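Local coordinates for diaminopropionate ammonia-lyase (Escherichia coli, PDB 4D9N), which catalyses the pyridoxal phosphate-dependent alpha,beta-elimination of both L- and D-2,3-diaminopropionate to pyruvate and ammonia, working as a homodimer, at residues 58-63 / 366-371; 90-95 / 109-114; 231-236 / 293-298. All coordinates share one frame; numbering follows the deposited sequence.

Contact 1: 58-63 / 366-371; sequences GVKKIL and NKDAVV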
loop_
_atom_site.group_PDB
_atom_site.type_symbol
_atom_site.label_atom_id
_atom_site.label_comp_id
_atom_site.label_asym_id
_atom_site.label_seq_id
_atom_site.Cartn_x
_atom_site.Cartn_y
_atom_site.Cartn_z
ATOM N N GLY A 58 6.325 -18.616 4.767
ATOM C CA GLY A 58 6.947 -19.856 5.223
ATOM C C GLY A 58 8.251 -20.205 4.527
ATOM O O GLY A 58 8.622 -21.378 4.454
ATOM N N VAL A 59 8.936 -19.189 4.003
ATOM C CA VAL A 59 10.288 -19.350 3.448
ATOM C C VAL A 59 11.300 -18.590 4.314
ATOM O O VAL A 59 10.906 -17.821 5.198
ATOM C CB VAL A 59 10.385 -18.922 1.959
ATOM C CG1 VAL A 59 9.535 -19.830 1.081
ATOM C CG2 VAL A 59 9.984 -17.464 1.771
ATOM N N LYS A 60 12.590 -18.809 4.072
ATOM C CA LYS A 60 13.626 -18.182 4.895
ATOM C C LYS A 60 13.773 -16.695 4.586
ATOM O O LYS A 60 13.781 -15.868 5.498
ATOM C CB LYS A 60 14.974 -18.903 4.752
ATOM C CG LYS A 60 16.052 -18.397 5.707
ATOM C CD LYS A 60 17.342 -19.205 5.618
ATOM C CE LYS A 60 17.277 -20.489 6.437
ATOM N NZ LYS A 60 17.125 -20.234 7.899
ATOM N N LYS A 61 13.887 -16.368 3.302
ATOM C CA LYS A 61 14.071 -14.988 2.854
ATOM C C LYS A 61 13.506 -14.756 1.461
ATOM O O LYS A 61 13.572 -15.634 0.596
ATOM C CB LYS A 61 15.553 -14.599 2.881
ATOM C CG LYS A 61 15.993 -13.921 4.169
ATOM C CD LYS A 61 17.498 -13.709 4.209
ATOM C CE LYS A 61 17.900 -12.777 5.344
ATOM N NZ LYS A 61 17.509 -11.364 5.071
ATOM N N ILE A 62 12.939 -13.568 1.263
ATOM C CA ILE A 62 12.538 -13.098 -0.060
ATOM C C ILE A 62 13.312 -11.816 -0.354
ATOM O O ILE A 62 13.270 -10.862 0.427
ATOM C CB ILE A 62 11.015 -12.854 -0.154
ATOM C CG1 ILE A 62 10.250 -14.158 0.109
ATOM C CG2 ILE A 62 10.640 -12.272 -1.515
ATOM C CD1 ILE A 62 8.781 -13.975 0.423
ATOM N N LEU A 63 14.033 -11.811 -1.471
ATOM C CA LEU A 63 14.860 -10.670 -1.860
ATOM C C LEU A 63 14.378 -10.084 -3.182
ATOM O O LEU A 63 14.231 -10.807 -4.170
ATOM C CB LEU A 63 16.333 -11.082 -1.966
ATOM C CG LEU A 63 16.975 -11.724 -0.729
ATOM C CD1 LEU A 63 18.319 -12.349 -1.078
ATOM C CD2 LEU A 63 17.120 -10.723 0.409
ATOM N N ASN A 366 10.153 -24.162 0.848
ATOM C CA ASN A 366 10.068 -24.565 2.249
ATOM C C ASN A 366 10.707 -23.540 3.186
ATOM O O ASN A 366 11.085 -22.449 2.756
ATOM C CB ASN A 366 10.688 -25.955 2.451
ATOM C CG ASN A 366 12.107 -26.052 1.919
ATOM O OD1 ASN A 366 12.955 -25.202 2.201
ATOM N ND2 ASN A 366 12.375 -27.104 1.152
ATOM N N LYS A 367 10.832 -23.911 4.460
ATOM C CA LYS A 367 11.362 -23.034 5.514
ATOM C C LYS A 367 12.828 -22.609 5.331
ATOM O O LYS A 367 13.317 -21.735 6.052
ATOM C CB LYS A 367 11.165 -23.689 6.892
ATOM C CG LYS A 367 11.759 -25.088 7.017
ATOM C CD LYS A 367 11.362 -25.751 8.328
ATOM C CE LYS A 367 12.015 -27.116 8.475
ATOM N NZ LYS A 367 11.654 -27.767 9.767
ATOM N N ASP A 368 13.515 -23.226 4.370
ATOM C CA ASP A 368 14.924 -22.932 4.091
ATOM C C ASP A 368 15.117 -22.093 2.825
ATOM O O ASP A 368 16.201 -21.542 2.592
ATOM C CB ASP A 368 15.727 -24.233 3.971
ATOM C CG ASP A 368 15.888 -24.951 5.301
ATOM O OD1 ASP A 368 16.249 -24.294 6.301
ATOM O OD2 ASP A 368 15.666 -26.180 5.342
ATOM N N ALA A 369 14.061 -22.001 2.017
ATOM C CA ALA A 369 14.119 -21.366 0.703
ATOM C C ALA A 369 14.473 -19.881 0.767
ATOM O O ALA A 369 13.901 -19.127 1.557
ATOM C CB ALA A 369 12.811 -21.575 -0.048
ATOM N N VAL A 370 15.432 -19.489 -0.068
ATOM C CA VAL A 370 15.855 -18.099 -0.218
ATOM C C VAL A 370 15.529 -17.685 -1.652
ATOM O O VAL A 370 16.163 -18.147 -2.603
ATOM C CB VAL A 370 17.365 -17.933 0.077
ATOM C CG1 VAL A 370 17.815 -16.500 -0.165
ATOM C CG2 VAL A 370 17.683 -18.354 1.506
ATOM N N VAL A 371 14.527 -16.823 -1.801
ATOM C CA VAL A 371 13.944 -16.546 -3.114
ATOM C C VAL A 371 14.355 -15.184 -3.664
ATOM O O VAL A 371 14.082 -14.148 -3.052
ATOM C CB VAL A 371 12.403 -16.640 -3.078
ATOM C CG1 VAL A 371 11.834 -16.633 -4.487
ATOM C CG2 VAL A 371 11.951 -17.891 -2.339
#

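Contact 2: 90-95 / 109-114; sequences CEKYHL and IGEKMT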
loop_
_atom_site.group_PDB
_atom_site.type_symbol
_atom_site.label_atom_id
_atom_site.label_comp_id
_atom_site.label_asym_id
_atom_site.label_seq_id
_atom_site.Cartn_x
_atom_site.Cartn_y
_atom_site.Cartn_z
ATOM N N CYS A 90 30.098 2.355 -31.515
ATOM C CA CYS A 90 31.516 1.995 -31.529
ATOM C C CYS A 90 31.912 1.163 -32.748
ATOM O O CYS A 90 33.027 1.295 -33.255
ATOM C CB CYS A 90 31.899 1.271 -30.240
ATOM S SG CYS A 90 31.949 2.347 -28.789
ATOM N N GLU A 91 30.994 0.318 -33.215
ATOM C CA GLU A 91 31.228 -0.510 -34.398
ATOM C C GLU A 91 31.243 0.326 -35.681
ATOM O O GLU A 91 32.182 0.231 -36.475
ATOM C CB GLU A 91 30.184 -1.629 -34.499
ATOM N N LYS A 92 30.212 1.150 -35.863
ATOM C CA LYS A 92 30.050 1.942 -37.084
ATOM C C LYS A 92 31.029 3.118 -37.168
ATOM O O LYS A 92 31.579 3.394 -38.237
ATOM C CB LYS A 92 28.601 2.426 -37.225
ATOM C CG LYS A 92 28.273 3.074 -38.565
ATOM C CD LYS A 92 26.781 3.336 -38.712
ATOM C CE LYS A 92 26.459 4.108 -39.982
ATOM N NZ LYS A 92 26.878 5.537 -39.914
ATOM N N TYR A 93 31.246 3.799 -36.045
ATOM C CA TYR A 93 32.108 4.981 -36.025
ATOM C C TYR A 93 33.526 4.700 -35.526
ATOM O O TYR A 93 34.248 5.625 -35.143
ATOM C CB TYR A 93 31.450 6.119 -35.232
ATOM C CG TYR A 93 30.120 6.571 -35.797
ATOM C CD1 TYR A 93 29.979 6.868 -37.152
ATOM C CD2 TYR A 93 29.003 6.714 -34.974
ATOM C CE1 TYR A 93 28.766 7.288 -37.674
ATOM C CE2 TYR A 93 27.786 7.139 -35.486
ATOM C CZ TYR A 93 27.673 7.420 -36.836
ATOM O OH TYR A 93 26.467 7.837 -37.354
ATOM N N HIS A 94 33.916 3.426 -35.552
ATOM C CA HIS A 94 35.279 2.985 -35.217
ATOM C C HIS A 94 35.803 3.579 -33.933
ATOM O O HIS A 94 36.741 4.382 -33.935
ATOM C CB HIS A 94 36.240 3.242 -36.380
ATOM N N LEU A 95 35.179 3.186 -32.827
ATOM C CA LEU A 95 35.568 3.634 -31.493
ATOM C C LEU A 95 35.687 2.429 -30.565
ATOM O O LEU A 95 35.261 1.325 -30.915
ATOM C CB LEU A 95 34.535 4.624 -30.937
ATOM C CG LEU A 95 34.237 5.910 -31.721
ATOM C CD1 LEU A 95 32.830 6.401 -31.420
ATOM C CD2 LEU A 95 35.266 6.999 -31.444
ATOM N N ILE A 109 29.245 17.080 -34.328
ATOM C CA ILE A 109 28.540 17.077 -35.611
ATOM C C ILE A 109 28.965 15.886 -36.472
ATOM O O ILE A 109 29.878 15.143 -36.110
ATOM C CB ILE A 109 28.753 18.399 -36.390
ATOM C CG1 ILE A 109 30.250 18.706 -36.553
ATOM C CG2 ILE A 109 28.018 19.546 -35.703
ATOM C CD1 ILE A 109 30.575 19.646 -37.696
ATOM N N GLY A 110 28.290 15.710 -37.607
ATOM C CA GLY A 110 28.618 14.646 -38.550
ATOM C C GLY A 110 27.440 13.754 -38.892
ATOM O O GLY A 110 26.311 14.229 -39.039
ATOM N N GLU A 111 27.713 12.458 -39.019
ATOM C CA GLU A 111 26.692 11.472 -39.363
ATOM C C GLU A 111 25.900 11.071 -38.125
ATOM O O GLU A 111 26.477 10.676 -37.107
ATOM C CB GLU A 111 27.330 10.237 -40.010
ATOM C CG GLU A 111 28.147 10.531 -41.262
ATOM C CD GLU A 111 28.883 9.313 -41.798
ATOM O OE1 GLU A 111 29.142 8.367 -41.022
ATOM O OE2 GLU A 111 29.211 9.305 -43.003
ATOM N N LYS A 112 24.578 11.187 -38.217
ATOM C CA LYS A 112 23.680 10.825 -37.120
ATOM C C LYS A 112 22.963 9.517 -37.430
ATOM O O LYS A 112 22.436 9.331 -38.530
ATOM C CB LYS A 112 22.642 11.928 -36.877
ATOM C CG LYS A 112 23.213 13.307 -36.575
ATOM C CD LYS A 112 23.333 13.564 -35.081
ATOM C CE LYS A 112 23.727 15.007 -34.806
ATOM N NZ LYS A 112 23.708 15.336 -33.354
ATOM N N MET A 113 22.950 8.611 -36.458
ATOM C CA MET A 113 22.184 7.377 -36.578
ATOM C C MET A 113 20.737 7.608 -36.167
ATOM O O MET A 113 20.450 8.441 -35.302
ATOM C CB MET A 113 22.784 6.274 -35.713
ATOM C CG MET A 113 24.095 5.707 -36.224
ATOM S SD MET A 113 24.298 4.000 -35.690
ATOM C CE MET A 113 26.025 4.007 -35.229
ATOM N N THR A 114 19.827 6.873 -36.798
ATOM C CA THR A 114 18.425 6.880 -36.399
ATOM C C THR A 114 18.024 5.480 -35.943
ATOM O O THR A 114 18.013 4.535 -36.738
ATOM C CB THR A 114 17.501 7.376 -37.529
ATOM O OG1 THR A 114 17.944 8.661 -37.982
ATOM C CG2 THR A 114 16.067 7.496 -37.036
#

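Contact 3: 231-236 / 293-298; sequences AGVGAM and EPNPLG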
loop_
_atom_site.group_PDB
_atom_site.type_symbol
_atom_site.label_atom_id
_atom_site.label_comp_id
_atom_site.label_asym_id
_atom_site.label_seq_id
_atom_site.Cartn_x
_atom_site.Cartn_y
_atom_site.Cartn_z
ATOM N N ALA A 231 8.794 -13.251 -17.776
ATOM C CA ALA A 231 9.278 -13.328 -19.155
ATOM C C ALA A 231 8.244 -12.937 -20.208
ATOM O O ALA A 231 7.162 -13.520 -20.285
ATOM C CB ALA A 231 9.841 -14.711 -19.439
ATOM N N GLY A 232 8.595 -11.932 -21.008
ATOM C CA GLY A 232 7.809 -11.535 -22.174
ATOM C C GLY A 232 8.243 -12.371 -23.358
ATOM O O GLY A 232 7.616 -13.387 -23.661
ATOM N N VAL A 233 9.319 -11.951 -24.023
ATOM C CA VAL A 233 9.943 -12.765 -25.077
ATOM C C VAL A 233 11.018 -13.691 -24.506
ATOM O O VAL A 233 11.338 -14.719 -25.103
ATOM C CB VAL A 233 10.533 -11.922 -26.241
ATOM C CG1 VAL A 233 9.433 -11.168 -26.982
ATOM C CG2 VAL A 233 11.626 -10.975 -25.755
ATOM N N GLY A 234 11.566 -13.316 -23.351
ATOM C CA GLY A 234 12.577 -14.116 -22.663
ATOM C C GLY A 234 13.980 -13.540 -22.723
ATOM O O GLY A 234 14.950 -14.232 -22.403
ATOM N N ALA A 235 14.087 -12.275 -23.126
ATOM C CA ALA A 235 15.380 -11.596 -23.221
ATOM C C ALA A 235 16.009 -11.359 -21.846
ATOM O O ALA A 235 17.180 -11.676 -21.636
ATOM C CB ALA A 235 15.246 -10.287 -23.988
ATOM N N MET A 236 15.229 -10.811 -20.915
ATOM C CA MET A 236 15.705 -10.570 -19.554
ATOM C C MET A 236 15.951 -11.878 -18.806
ATOM O O MET A 236 17.008 -12.059 -18.214
ATOM C CB MET A 236 14.739 -9.663 -18.783
ATOM C CG MET A 236 15.131 -9.397 -17.333
ATOM S SD MET A 236 14.457 -10.610 -16.181
ATOM C CE MET A 236 15.250 -10.118 -14.657
ATOM N N GLU A 293 6.023 -14.367 -30.128
ATOM C CA GLU A 293 6.917 -15.502 -30.371
ATOM C C GLU A 293 8.190 -15.353 -29.527
ATOM O O GLU A 293 8.754 -14.257 -29.450
ATOM C CB GLU A 293 7.260 -15.622 -31.862
ATOM C CG GLU A 293 7.104 -17.037 -32.400
ATOM C CD GLU A 293 7.438 -17.166 -33.874
ATOM O OE1 GLU A 293 6.560 -17.613 -34.643
ATOM O OE2 GLU A 293 8.575 -16.831 -34.262
ATOM N N PRO A 294 8.642 -16.452 -28.884
ATOM C CA PRO A 294 9.777 -16.399 -27.956
ATOM C C PRO A 294 11.084 -15.942 -28.601
ATOM O O PRO A 294 11.300 -16.150 -29.797
ATOM C CB PRO A 294 9.921 -17.852 -27.479
ATOM C CG PRO A 294 8.615 -18.497 -27.776
ATOM C CD PRO A 294 8.110 -17.821 -29.013
ATOM N N ASN A 295 11.936 -15.322 -27.792
ATOM C CA ASN A 295 13.267 -14.902 -28.201
ATOM C C ASN A 295 14.206 -16.113 -28.246
ATOM O O ASN A 295 14.497 -16.699 -27.205
ATOM C CB ASN A 295 13.787 -13.855 -27.209
ATOM C CG ASN A 295 15.008 -13.111 -27.709
ATOM O OD1 ASN A 295 15.857 -13.659 -28.414
ATOM N ND2 ASN A 295 15.115 -11.847 -27.320
ATOM N N PRO A 296 14.679 -16.489 -29.454
ATOM C CA PRO A 296 15.527 -17.672 -29.664
ATOM C C PRO A 296 16.761 -17.722 -28.762
ATOM O O PRO A 296 17.083 -18.788 -28.229
ATOM C CB PRO A 296 15.949 -17.544 -31.130
ATOM C CG PRO A 296 14.859 -16.756 -31.762
ATOM C CD PRO A 296 14.440 -15.766 -30.717
ATOM N N LEU A 297 17.437 -16.585 -28.596
ATOM C CA LEU A 297 18.629 -16.502 -27.751
ATOM C C LEU A 297 18.279 -16.706 -26.280
ATOM O O LEU A 297 19.035 -17.342 -25.539
ATOM C CB LEU A 297 19.343 -15.158 -27.939
ATOM C CG LEU A 297 19.816 -14.710 -29.328
ATOM C CD1 LEU A 297 20.157 -13.227 -29.308
ATOM C CD2 LEU A 297 21.005 -15.529 -29.815
ATOM N N GLY A 298 17.136 -16.161 -25.868
ATOM C CA GLY A 298 16.621 -16.352 -24.517
ATOM C C GLY A 298 16.087 -17.758 -24.317
ATOM O O GLY A 298 16.330 -18.382 -23.285
#

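Contact 1: 58-63 / 366-371
Four backbone hydrogen bonds join K60, K61 and L63 to A369 and V371, pairing K61 and I62 in parallel with V370 and V371. A369 O takes two of them: K60 N at 2.9 Å by a bent approach (134° at the hydrogen) and K61 N at a longer 3.3 Å but straighter. This shared acceptor marks the place where the chain before K61 turns into the strand. From there the pairing is regular, with V371 N donating to K61 O and L63 N to V371 O, both 2.8 Å and almost linear. V59 CA and I62 CA add CA-H...O contacts to N366 O and V371 O.

Side-chain packing follows this backbone frame. V59 sets CG1 3.9 Å from A369 CB, while K61 and V370 share one face of the sheet and I62 and V371 the other. L63 CD1 reaches V370 CG1 at 4.3 Å. K61 leads its amine away to a salt bridge with D51. V371 also touches H226 and L228 of strand 226-230.

K60 runs beside the turn with its CG anti to the backbone N (chi1 -173°) and then bends at its last two torsions; NZ ends 4.5 Å from D368 OD1, beyond salt-bridge distance. The turn itself, a type I beta turn from N366 to A369, is braced by an Asx turn in which N366 OD1 accepts from D368 N at 3.0 Å.

The pairing begins the parallel alignment of strands 61-66 and 370-375 in the larger, seven-stranded mixed sheet, a central element of this fold type II pyridoxal phosphate enzyme.

Contact 2: 90-95 / 109-114
Y93, just past the end of helix 81-92, carries its ring between E111 and M113 of the loop that leads into strand 114-118. Its CG stands anti to the carbonyl carbon (chi1 -60°), which sends the ring across to the loop, where the phenol oxygen OH lies 2.8 Å from E111 O. The ring meets its two neighbours differently. E111 OE1 sits at the ring edge, in its plane, 3.5 Å from CE1, with the carboxylate turned 48° from the ring. M113 and Y93 reach toward each other from opposite directions, and the methyl CE lies obliquely against the ring, 3.6 Å from CE2, while M113 CG lies 3.4 Å from the Y93 OH.

The same methyl also serves K92. M113 and K92 slide past each other in opposite directions, and CE comes within 3.6 Å of K92 CB, with the lysine CD similarly close. CE thus packs against both the lysine chain and the tyrosine ring. K92 itself runs extended from a CG anti to the backbone N (chi1 -171°) and bends only at its final torsion, its CG lying above one face of the Y93 ring, offset toward the rim. Its NZ comes to a long salt bridge with E111 OE1, at 3.8 Å, and gives a weak hydrogen bond to Y93 OH, at 3.5 Å. The lysine and glutamate chains cross at about a right angle.

At the base of the loop, M113 N is held by Q136 OE1. The pairing of the buried M113 with the Y93 ring, which have the largest shares of the contact, suggests that packing probably contributes most, while the long charge pair at the surface probably adds only modestly.

Contact 3: 231-236 / 293-298
V233 and N295, the two residues with most surface buried here, meet where a glycine-rich phosphate-binding loop leans on the start of helix 296-305. The loop follows strand 226-230 and leads into helix 235-248, with G234 at its N-cap. Backbone N-H groups of G232, G234 and M236 bind the phosphate of the lysine-pyridoxal phosphate at position 77, and V233 N adds a weak bond.

The carbonyl of V233 turns to the second segment and accepts from N295 N at 2.8 Å; the bond is nearly straight at the hydrogen (173°), although the donor is tilted 31° from the carbonyl plane. Beside it the two side chains cross obliquely, V233 CG2 lying 3.9 Å from both CB and ND2 of N295.

N295 has its CG anti to the backbone N (chi1 -166°), which brings ND2 beside V233 CG2 and to 3.7 Å from A235 CB. Its OD1 caps the new helix through a weak bond to L297 N and has another weak partner in A191 N. M203 of helix 197-219 also touches this side chain.

G234 is the third main participant. It has a positive phi, and with G298 also lacking a side chain the two backbones approach until G298 CA stands 3.4 Å from G234 O in a CA-H...O contact.

How the contacts relate
The three contacts are separate, and contact 3 is the one beside the active site: the V233 side chain lies about 6 Å from the bound D-serine and about 9 Å from that of D120, the inferred proton acceptor for the L-isomer. Contacts 1 and 2 lie away from the annotated sites, on opposite sides of the chain's centre, their centres about 48 Å apart. Strand 226-230 ties contact 1 to contact 3, since it neighbours 370-375 in the larger sheet and runs into the loop 231-236; their nearest atoms are about 11 Å apart. Contact 2 instead borders the four-stranded parallel sheet, about 16 Å from contact 3 at the nearest atoms.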